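Side-chain contacts in putative carbohydrate-active enzyme (Uncultured organism, PDB 5WH8), which probably hydrolyses O-glycosidic bonds of cellulose, through the family 5 glycoside hydrolase domain, a TIM barrel, of a longer, multi-modular enzyme: residues T52-V55 with K56-I60; D95-K99 with L100-C104; D259-A263 with R264-W268. One frame throughout, in Å; residues are numbered along the deposited sequence. Where two conformers were deposited one is given.

Contact 1: T52-V55 with K56-I60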
# COMPACT_ATOMS: atom_id res chain seq x y z
N THR A 52 3.87 16.05 5.19
CA THR A 52 4.29 16.50 6.51
C THR A 52 3.09 16.54 7.48
O THR A 52 3.20 16.09 8.62
CB THR A 52 5.02 17.89 6.45
OG1 THR A 52 6.25 17.76 5.76
CG2 THR A 52 5.33 18.40 7.84
N ALA A 53 1.95 17.04 7.01
CA ALA A 53 0.73 17.04 7.84
C ALA A 53 0.28 15.62 8.15
O ALA A 53 -0.14 15.33 9.27
CB ALA A 53 -0.41 17.83 7.14
N LEU A 54 0.33 14.72 7.16
CA LEU A 54 -0.06 13.34 7.42
C LEU A 54 0.80 12.72 8.52
O LEU A 54 0.30 11.96 9.37
CB LEU A 54 0.04 12.52 6.14
CG LEU A 54 -1.17 12.65 5.21
CD1 LEU A 54 -0.83 12.08 3.85
CD2 LEU A 54 -2.36 11.92 5.81
N VAL A 55 2.10 12.99 8.50
CA VAL A 55 2.99 12.39 9.49
C VAL A 55 2.85 13.06 10.86
O VAL A 55 2.64 12.37 11.87
CB VAL A 55 4.45 12.47 9.00
CG1 VAL A 55 5.43 11.96 10.06
CG2 VAL A 55 4.61 11.66 7.72
N LYS A 56 2.94 14.38 10.89
CA LYS A 56 2.93 15.10 12.16
C LYS A 56 1.55 15.20 12.82
O LYS A 56 1.46 15.19 14.05
CB LYS A 56 3.49 16.51 11.99
CG LYS A 56 4.92 16.57 11.47
CD LYS A 56 5.94 15.81 12.34
CE LYS A 56 6.18 16.48 13.68
NZ LYS A 56 7.23 15.77 14.47
N ASP A 57 0.49 15.33 12.01
CA ASP A 57 -0.87 15.52 12.52
C ASP A 57 -1.76 14.27 12.47
O ASP A 57 -2.57 14.06 13.37
CB ASP A 57 -1.59 16.63 11.74
CG ASP A 57 -0.80 17.94 11.69
OD1 ASP A 57 -0.10 18.27 12.67
OD2 ASP A 57 -0.91 18.64 10.67
N TRP A 58 -1.66 13.44 11.43
CA TRP A 58 -2.48 12.23 11.39
C TRP A 58 -1.73 11.01 11.95
O TRP A 58 -2.33 9.97 12.12
CB TRP A 58 -2.95 11.88 9.96
CG TRP A 58 -3.78 12.87 9.18
CD1 TRP A 58 -3.67 14.23 9.13
CD2 TRP A 58 -4.84 12.52 8.28
NE1 TRP A 58 -4.59 14.75 8.25
CE2 TRP A 58 -5.33 13.72 7.73
CE3 TRP A 58 -5.43 11.31 7.90
CZ2 TRP A 58 -6.37 13.74 6.80
CZ3 TRP A 58 -6.44 11.33 6.99
CH2 TRP A 58 -6.92 12.54 6.44
N ASN A 59 -0.42 11.13 12.19
CA ASN A 59 0.37 10.06 12.80
C ASN A 59 0.49 8.81 11.91
O ASN A 59 0.53 7.69 12.43
CB ASN A 59 -0.22 9.68 14.16
CG ASN A 59 -0.46 10.88 15.05
OD1 ASN A 59 -1.60 11.22 15.38
ND2 ASN A 59 0.62 11.55 15.42
N ILE A 60 0.56 8.97 10.59
CA ILE A 60 0.67 7.80 9.73
C ILE A 60 2.06 7.17 9.84
O ILE A 60 3.04 7.86 10.14
CB ILE A 60 0.38 8.08 8.22
CG1 ILE A 60 1.44 8.98 7.54
CG2 ILE A 60 -1.04 8.64 8.04
CD1 ILE A 60 1.33 9.01 6.02
O HOH W 1 3.86 9.35 12.14
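L54 and W58 form the tight side of this helix end. The L54 methyl CD2 lies over one face of the indole, 3.8 Å from the centroid of the W58 five-membered ring and 22° off its normal, a CH-pi contact displaced toward the rim. I60 adds to the same packing: L54 CB meets I60 CD1 at 3.7 Å, because chi1 of I60 (67°) sets CG1 between its backbone N and carbonyl carbon and turns its chain back toward L54. Backbone bonds close the turn beside this packing. A53 O accepts from both D57 N (2.8 Å) and W58 N (3.2 Å), and I60 N reaches L54 O at 3.2 Å in a nearly straight bond (175°), with N59, at positive phi, making the turn between them. M34 on strand 32-36 touches both L54 and W58, and W58 NE1 is bonded to W293 O.

The other flank is looser. T52 and K56 run side by side, CG2 of T52 and CG of K56 only brushing at 4.1 Å, and the bent K56 chain leads its ammonium away from the helix. At the end of the turn a water donates to V55 O (3.3 Å) and to I60 O (2.6 Å). The last-turn carbonyls are thus satisfied beside the apolar cluster, A53 O and L54 O by backbone N-H groups and V55 O with the help of water.

Contact 2: D95-K99 with L100-C104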
# COMPACT_ATOMS: atom_id res chain seq x y z
N ASP A 95 11.45 10.16 -1.76
CA ASP A 95 12.42 10.93 -0.99
C ASP A 95 11.73 11.76 0.12
O ASP A 95 12.28 11.90 1.22
CB ASP A 95 13.23 11.86 -1.90
CG ASP A 95 14.16 11.11 -2.84
OD1 ASP A 95 14.61 9.99 -2.52
OD2 ASP A 95 14.46 11.67 -3.92
N ILE A 96 10.55 12.31 -0.17
CA ILE A 96 9.80 13.04 0.86
C ILE A 96 9.46 12.08 2.00
O ILE A 96 9.66 12.43 3.17
CB ILE A 96 8.51 13.68 0.29
CG1 ILE A 96 8.89 14.87 -0.59
CG2 ILE A 96 7.56 14.16 1.39
CD1 ILE A 96 7.79 15.28 -1.54
N CYS A 97 9.04 10.86 1.68
CA CYS A 97 8.76 9.89 2.75
C CYS A 97 10.02 9.58 3.56
O CYS A 97 9.95 9.43 4.78
CB CYS A 97 8.19 8.59 2.19
SG CYS A 97 6.49 8.77 1.54
N ALA A 98 11.17 9.46 2.89
CA ALA A 98 12.43 9.22 3.59
C ALA A 98 12.75 10.36 4.56
O ALA A 98 13.17 10.11 5.70
CB ALA A 98 13.58 9.04 2.62
N LYS A 99 12.58 11.59 4.10
CA LYS A 99 12.89 12.77 4.92
C LYS A 99 12.01 12.84 6.16
O LYS A 99 12.44 13.38 7.19
CB LYS A 99 12.73 14.05 4.10
CG LYS A 99 13.87 14.28 3.10
CD LYS A 99 13.62 15.52 2.25
CE LYS A 99 14.88 15.96 1.50
NZ LYS A 99 15.63 14.82 0.91
N LEU A 100 10.79 12.30 6.06
CA LEU A 100 9.84 12.26 7.18
C LEU A 100 9.92 10.98 8.00
O LEU A 100 9.27 10.89 9.04
CB LEU A 100 8.40 12.42 6.64
CG LEU A 100 8.10 13.78 6.02
CD1 LEU A 100 6.78 13.74 5.23
CD2 LEU A 100 8.03 14.88 7.08
N GLY A 101 10.72 10.01 7.57
CA GLY A 101 10.86 8.75 8.28
C GLY A 101 9.61 7.89 8.28
O GLY A 101 9.30 7.27 9.31
N ILE A 102 8.88 7.85 7.17
CA ILE A 102 7.78 6.89 7.02
C ILE A 102 8.01 5.92 5.87
O ILE A 102 8.75 6.21 4.91
CB ILE A 102 6.40 7.56 6.81
CG1 ILE A 102 6.39 8.50 5.60
CG2 ILE A 102 5.98 8.30 8.11
CD1 ILE A 102 4.96 8.88 5.18
N TYR A 103 7.37 4.77 5.98
CA TYR A 103 7.47 3.75 4.95
C TYR A 103 6.68 4.20 3.70
O TYR A 103 5.74 5.00 3.77
CB TYR A 103 6.98 2.38 5.51
CG TYR A 103 7.91 1.89 6.60
CD1 TYR A 103 9.09 1.22 6.27
CD2 TYR A 103 7.68 2.20 7.94
CE1 TYR A 103 9.98 0.84 7.24
CE2 TYR A 103 8.56 1.81 8.92
CZ TYR A 103 9.71 1.14 8.56
OH TYR A 103 10.59 0.79 9.56
N CYS A 104 7.10 3.69 2.54
CA CYS A 104 6.52 4.11 1.27
C CYS A 104 6.27 2.90 0.40
O CYS A 104 7.21 2.18 0.05
CB CYS A 104 7.45 5.08 0.55
SG CYS A 104 6.83 5.73 -1.01
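C97 meets the outgoing chain with both its backbone and its side chain. Among the hydrogen bonds, all of them backbone to backbone, L100 N reaches I96 O at 3.1 Å and continues the helical pattern, while its approach to C97 O is weak. I102 N closes on C97 O at 3.1 Å with a nearly straight N-H (164°). G101 N bonds to A98 O at 3.1 Å, but stands above the carbonyl plane, 73° out of it, and therefore misses the lone-pair directions.

These two closing bonds, with positive phi at G101, define a Schellman motif. It ends helix 83-100 and steers the chain into strand 103-109, completing the beta-alpha-beta unit that started with strand 62-68.

The apolar contacts fall on two sides. I96 and L100 lie alongside each other and point the same way, CG2 of I96 being 3.9 Å from CD1 of L100; L51 of helix 48-56 also packs on L100. Deeper in, C97 CB meets I102 CG1 and C104 CB, both at 3.9 Å. The C104 sulfur extends away from its own backbone N (chi1 -178°) and comes to 4.0 Å from C97 SG, a van der Waals approach far too long for a disulfide.

Contact 3: D259-A263 with R264-W268. With EDO (1,2-ethanediol), chain D; EDO (1,2-ethanediol), chain F.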
# COMPACT_ATOMS: atom_id res chain seq x y z
N ASP A 259 -10.64 -4.67 14.50
CA ASP A 259 -10.34 -5.57 15.62
C ASP A 259 -9.68 -6.83 15.11
O ASP A 259 -8.72 -7.36 15.73
CB ASP A 259 -11.62 -5.93 16.39
CG ASP A 259 -12.10 -4.82 17.28
OD1 ASP A 259 -11.28 -3.96 17.67
OD2 ASP A 259 -13.30 -4.81 17.61
N TRP A 260 -10.18 -7.31 13.98
CA TRP A 260 -9.68 -8.55 13.37
C TRP A 260 -8.23 -8.37 12.91
O TRP A 260 -7.37 -9.24 13.16
CB TRP A 260 -10.61 -8.95 12.19
CG TRP A 260 -10.20 -10.21 11.43
CD1 TRP A 260 -10.60 -11.49 11.68
CD2 TRP A 260 -9.36 -10.27 10.27
NE1 TRP A 260 -10.04 -12.35 10.75
CE2 TRP A 260 -9.28 -11.62 9.88
CE3 TRP A 260 -8.68 -9.30 9.52
CZ2 TRP A 260 -8.51 -12.04 8.78
CZ3 TRP A 260 -7.90 -9.72 8.45
CH2 TRP A 260 -7.84 -11.08 8.08
N MET A 261 -7.93 -7.24 12.27
CA MET A 261 -6.56 -6.97 11.84
C MET A 261 -5.62 -6.78 13.03
O MET A 261 -4.49 -7.26 13.01
CB MET A 261 -6.49 -5.73 10.94
CG MET A 261 -7.09 -5.92 9.54
SD MET A 261 -6.83 -4.50 8.43
CE MET A 261 -7.95 -3.27 9.09
N ASP A 262 -6.07 -6.05 14.04
CA ASP A 262 -5.25 -5.82 15.22
C ASP A 262 -4.86 -7.13 15.90
O ASP A 262 -3.72 -7.27 16.34
CB ASP A 262 -5.97 -4.92 16.23
CG ASP A 262 -6.13 -3.48 15.76
OD1 ASP A 262 -5.52 -3.11 14.73
OD2 ASP A 262 -6.86 -2.72 16.43
N ALA A 263 -5.79 -8.09 15.97
CA ALA A 263 -5.52 -9.35 16.65
C ALA A 263 -4.48 -10.17 15.93
O ALA A 263 -3.79 -10.99 16.55
CB ALA A 263 -6.80 -10.15 16.80
N ARG A 264 -4.37 -9.94 14.62
CA ARG A 264 -3.43 -10.64 13.75
C ARG A 264 -2.20 -9.79 13.37
O ARG A 264 -1.34 -10.23 12.59
CB ARG A 264 -4.19 -11.10 12.51
CG ARG A 264 -5.15 -12.23 12.80
CD ARG A 264 -6.29 -12.36 11.82
NE ARG A 264 -7.23 -13.38 12.28
CZ ARG A 264 -8.11 -13.21 13.26
NH1 ARG A 264 -8.24 -12.05 13.89
NH2 ARG A 264 -8.90 -14.23 13.62
N LYS A 265 -2.12 -8.58 13.92
CA LYS A 265 -1.01 -7.67 13.65
C LYS A 265 -0.84 -7.38 12.15
O LYS A 265 0.29 -7.29 11.64
CB LYS A 265 0.28 -8.25 14.23
CG LYS A 265 1.32 -7.25 14.65
CD LYS A 265 0.91 -6.49 15.89
CE LYS A 265 2.11 -5.78 16.52
NZ LYS A 265 1.68 -4.85 17.58
N ILE A 266 -1.96 -7.23 11.44
CA ILE A 266 -1.97 -7.00 10.00
C ILE A 266 -1.98 -5.49 9.72
O ILE A 266 -2.83 -4.76 10.24
CB ILE A 266 -3.18 -7.69 9.34
CG1 ILE A 266 -2.99 -9.21 9.39
CG2 ILE A 266 -3.40 -7.25 7.88
CD1 ILE A 266 -4.20 -10.01 8.99
N SER A 267 -1.02 -5.05 8.91
CA SER A 267 -0.89 -3.65 8.52
C SER A 267 -2.01 -3.23 7.56
O SER A 267 -2.50 -4.06 6.76
CB SER A 267 0.47 -3.39 7.86
OG SER A 267 1.55 -3.59 8.77
N TRP A 268 -2.37 -1.93 7.63
CA TRP A 268 -3.48 -1.40 6.84
C TRP A 268 -3.23 -0.00 6.30
O TRP A 268 -2.52 0.81 6.91
CB TRP A 268 -4.78 -1.43 7.65
CG TRP A 268 -4.94 -0.71 8.95
CD1 TRP A 268 -5.02 -1.30 10.19
CD2 TRP A 268 -5.18 0.70 9.17
NE1 TRP A 268 -5.26 -0.35 11.15
CE2 TRP A 268 -5.37 0.88 10.56
CE3 TRP A 268 -5.25 1.82 8.32
CZ2 TRP A 268 -5.64 2.12 11.12
CZ3 TRP A 268 -5.48 3.05 8.89
CH2 TRP A 268 -5.69 3.19 10.27
C1 EDO D . -6.20 0.88 15.83
O1 EDO D . -5.78 -0.13 16.78
C2 EDO D . -6.64 0.21 14.53
O2 EDO D . -5.57 -0.59 14.00
C1 EDO F . 3.74 -3.90 20.60
O1 EDO F . 3.90 -4.23 19.22
C2 EDO F . 2.73 -2.77 20.73
O2 EDO F . 1.44 -3.24 20.31
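W260 O is gripped twice by R264: NH1 bonds to it at 3.0 Å, lying close to the carbonyl plane, and the backbone N adds a weak bond at 3.4 Å. The guanidinium lies flat on the W260 indole, centres 3.6 Å apart and planes 12° apart, a cation-pi stack, while the extended chain carries R264 CD over the six-membered ring, 3.9 Å from its centroid. W260 can receive it because CG is anti to the backbone N (chi1 179°), which lays the indole back beside its own carbonyl. Q224 holds NE of R264 while W260 O holds NH1.

After the stack the chain turns at K265 (positive phi). I266 N bonds to M261 O at 3.0 Å, almost straight (175°), and K265 N bonds to D262 O, making a Schellman motif. M261 reaches W268: its CE is 3.7 Å from CD1 of W268, and the sulfur makes an oblique Met-aromatic contact with that ring. An ethanediol, probably from the crystallisation liquor, bridges D262 and W268, with a hydroxyl on each D262 carboxylate oxygen: its O2 is 2.6 Å from D262 OD1 and 2.9 Å from W268 NE1, in the indole plane. Q30 also bonds D262 OD1.

The arginine-tryptophan stack faces helix 217-228, where A223 touches W260 and I227 touches R264, while M261 and I266 pack on V235 of strand 233-239 and W268 meets helix 298-307.

In the fold
All three contacts finish a helix that leads into a strand of the barrel, at the N-terminal end of the strands; in TIM barrels the active site lies at the other end. Contacts 1 and 2 are neighbours, centres about 12 Å apart, and touch directly: V55 meets L100 and I102, and T52 packs on L100, joining helices 48-56 and 83-100. Contact 3, more than 20 Å from both centre to centre, serves helix 251-263 and the last strand. Each is partly buried, but contact 2 has the largest buried share and packs aliphatic and sulfur groups, whereas contacts 1 and 3 both use an indole face, covered by a leucine methyl in the first and by a guanidinium in the second.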